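Local coordinates for protein alpha-L-rhamnosidase (Aspergillus terreus, PDB 6GSZ) that probably releases terminal non-reducing alpha-L-rhamnose residues from alpha-L-rhamnosides by hydrolysis, and binds calcium, at residues Leu442-Ile446 with Val767-His772. Residues are numbered along the deposited sequence.
Sequences LHENI and VGSWLH
I446 (chi1 m, chi2 t) lays its CD1 methyl over the backbone of G768, 3.8 Å from the G768 CA. With no side chain on G768 the methyl can rest there; an ideal CB would lie only 3.5 Å from I446 CD1. The H443 and G768 CA atoms are the nearest pair, 6.5 Å apart. Both backbones are helical, and H772 N bonds G768 O at 2.9 Å; the axes cross at -126°, closer to antiparallel than parallel, and their wide 10.8 Å spacing is filled by long side chains. L442, I446, V767 and L771 form an apolar patch: V767 CG1 meets I446 CD1 at 4.0 Å and L442 CD2 at 4.1 Å, while L771 (m, t) brings CD1 to 4.0 Å from H443 CB. CA-CB of H443 (chi1 t) and H772 (chi1 m) runs sideways, so a long ring with nitrogen at its tip suits both: H443 NE2 and H772 NE2 hydrogen-bond at 2.8 Å, rings rim to rim, planes at 71°. Helices 712-719 and 727-732 cover L442 and V767; helix 471-484 covers I446 and H772, F483 stacking on H772. The contact joins the first and last helices of the (alpha/alpha)6 barrel expected of this family's six-hairpin domain. Because one NE2 must donate and the other accept, at least one imidazole must be neutral.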
loop_
_atom_site.group_PDB
_atom_site.type_symbol
_atom_site.label_atom_id
_atom_site.label_comp_id
_atom_site.label_asym_id
_atom_site.label_seq_id
_atom_site.Cartn_x
_atom_site.Cartn_y
_atom_site.Cartn_z
ATOM N N LEU A 442 -0.443 -3.719 19.502
ATOM C CA LEU A 442 0.435 -2.869 18.672
ATOM C C LEU A 442 0.493 -3.396 17.231
ATOM O O LEU A 442 0.345 -2.621 16.283
ATOM C CB LEU A 442 1.832 -2.783 19.271
ATOM C CG LEU A 442 2.843 -1.975 18.461
ATOM C CD1 LEU A 442 2.379 -0.519 18.280
ATOM C CD2 LEU A 442 4.224 -2.076 19.114
ATOM N N HIS A 443 0.695 -4.698 17.052
ATOM C CA HIS A 443 0.756 -5.261 15.715
ATOM C C HIS A 443 -0.588 -5.064 14.979
ATOM O O HIS A 443 -0.602 -4.729 13.810
ATOM C CB HIS A 443 1.238 -6.720 15.712
ATOM C CG HIS A 443 1.507 -7.160 14.316
ATOM N ND1 HIS A 443 0.536 -7.735 13.501
ATOM C CD2 HIS A 443 2.637 -7.084 13.581
ATOM C CE1 HIS A 443 1.081 -7.984 12.315
ATOM N NE2 HIS A 443 2.383 -7.604 12.356
ATOM N N GLU A 444 -1.711 -5.313 15.662
ATOM C CA GLU A 444 -3.022 -5.084 15.061
ATOM C C GLU A 444 -3.143 -3.615 14.606
ATOM O O GLU A 444 -3.676 -3.321 13.506
ATOM C CB GLU A 444 -4.091 -5.554 16.046
ATOM C CG GLU A 444 -5.484 -5.446 15.487
ATOM C CD GLU A 444 -6.589 -6.171 16.255
ATOM O OE1 GLU A 444 -6.303 -6.826 17.264
ATOM O OE2 GLU A 444 -7.740 -6.069 15.818
ATOM N N ASN A 445 -2.634 -2.700 15.426
ATOM C CA ASN A 445 -2.710 -1.273 15.114
ATOM C C ASN A 445 -1.855 -0.925 13.891
ATOM O O ASN A 445 -2.277 -0.090 13.065
ATOM C CB ASN A 445 -2.274 -0.394 16.288
ATOM C CG ASN A 445 -3.239 -0.449 17.455
ATOM O OD1 ASN A 445 -4.270 -1.154 17.420
ATOM N ND2 ASN A 445 -2.878 0.267 18.516
ATOM N N ILE A 446 -0.696 -1.577 13.753
ATOM C CA ILE A 446 0.154 -1.399 12.583
ATOM C C ILE A 446 -0.548 -1.902 11.324
ATOM O O ILE A 446 -0.604 -1.237 10.257
ATOM C CB ILE A 446 1.505 -2.112 12.774
ATOM C CG1 ILE A 446 2.269 -1.457 13.928
ATOM C CG2 ILE A 446 2.314 -2.122 11.490
ATOM C CD1 ILE A 446 3.508 -2.236 14.381
ATOM N N VAL A 767 8.304 -0.274 13.471
ATOM C CA VAL A 767 8.718 -1.252 14.486
ATOM C C VAL A 767 8.168 -2.648 14.169
ATOM O O VAL A 767 8.699 -3.644 14.670
ATOM C CB VAL A 767 8.324 -0.812 15.907
ATOM C CG1 VAL A 767 6.830 -0.903 16.141
ATOM C CG2 VAL A 767 9.089 -1.595 16.963
ATOM N N GLY A 768 7.150 -2.780 13.311
ATOM C CA GLY A 768 6.561 -4.054 12.989
ATOM C C GLY A 768 7.594 -5.049 12.487
ATOM O O GLY A 768 7.517 -6.258 12.791
ATOM N N SER A 769 8.546 -4.584 11.681
ATOM C CA SER A 769 9.580 -5.491 11.152
ATOM C C SER A 769 10.404 -6.135 12.254
ATOM O O SER A 769 10.900 -7.237 12.052
ATOM C CB SER A 769 10.483 -4.816 10.143
ATOM O OG SER A 769 11.206 -3.749 10.701
ATOM N N TRP A 770 10.579 -5.430 13.372
ATOM C CA TRP A 770 11.317 -6.020 14.497
ATOM C C TRP A 770 10.464 -7.121 15.137
ATOM O O TRP A 770 10.977 -8.182 15.558
ATOM C CB TRP A 770 11.727 -4.958 15.521
ATOM C CG TRP A 770 12.787 -5.408 16.476
ATOM C CD1 TRP A 770 14.123 -5.323 16.256
ATOM C CD2 TRP A 770 12.597 -5.928 17.798
ATOM N NE1 TRP A 770 14.790 -5.820 17.336
ATOM C CE2 TRP A 770 13.891 -6.230 18.282
ATOM C CE3 TRP A 770 11.489 -6.232 18.600
ATOM C CZ2 TRP A 770 14.097 -6.763 19.551
ATOM C CZ3 TRP A 770 11.702 -6.764 19.852
ATOM C CH2 TRP A 770 12.990 -7.016 20.322
ATOM N N LEU A 771 9.161 -6.895 15.270
ATOM C CA LEU A 771 8.260 -7.949 15.751
ATOM C C LEU A 771 8.360 -9.186 14.852
ATOM O O LEU A 771 8.483 -10.321 15.314
ATOM C CB LEU A 771 6.818 -7.453 15.796
ATOM C CG LEU A 771 6.546 -6.162 16.566
ATOM C CD1 LEU A 771 5.055 -5.833 16.569
ATOM C CD2 LEU A 771 7.068 -6.088 17.950
ATOM N N HIS A 772 8.382 -8.967 13.549
ATOM C CA HIS A 772 8.382 -10.066 12.597
ATOM C C HIS A 772 9.720 -10.814 12.651
ATOM O O HIS A 772 9.731 -12.072 12.573
ATOM C CB HIS A 772 8.124 -9.579 11.156
ATOM C CG HIS A 772 6.862 -8.795 10.960
ATOM N ND1 HIS A 772 6.797 -7.805 10.007
ATOM C CD2 HIS A 772 5.655 -8.853 11.570
ATOM C CE1 HIS A 772 5.566 -7.304 10.047
ATOM N NE2 HIS A 772 4.841 -7.927 10.993
#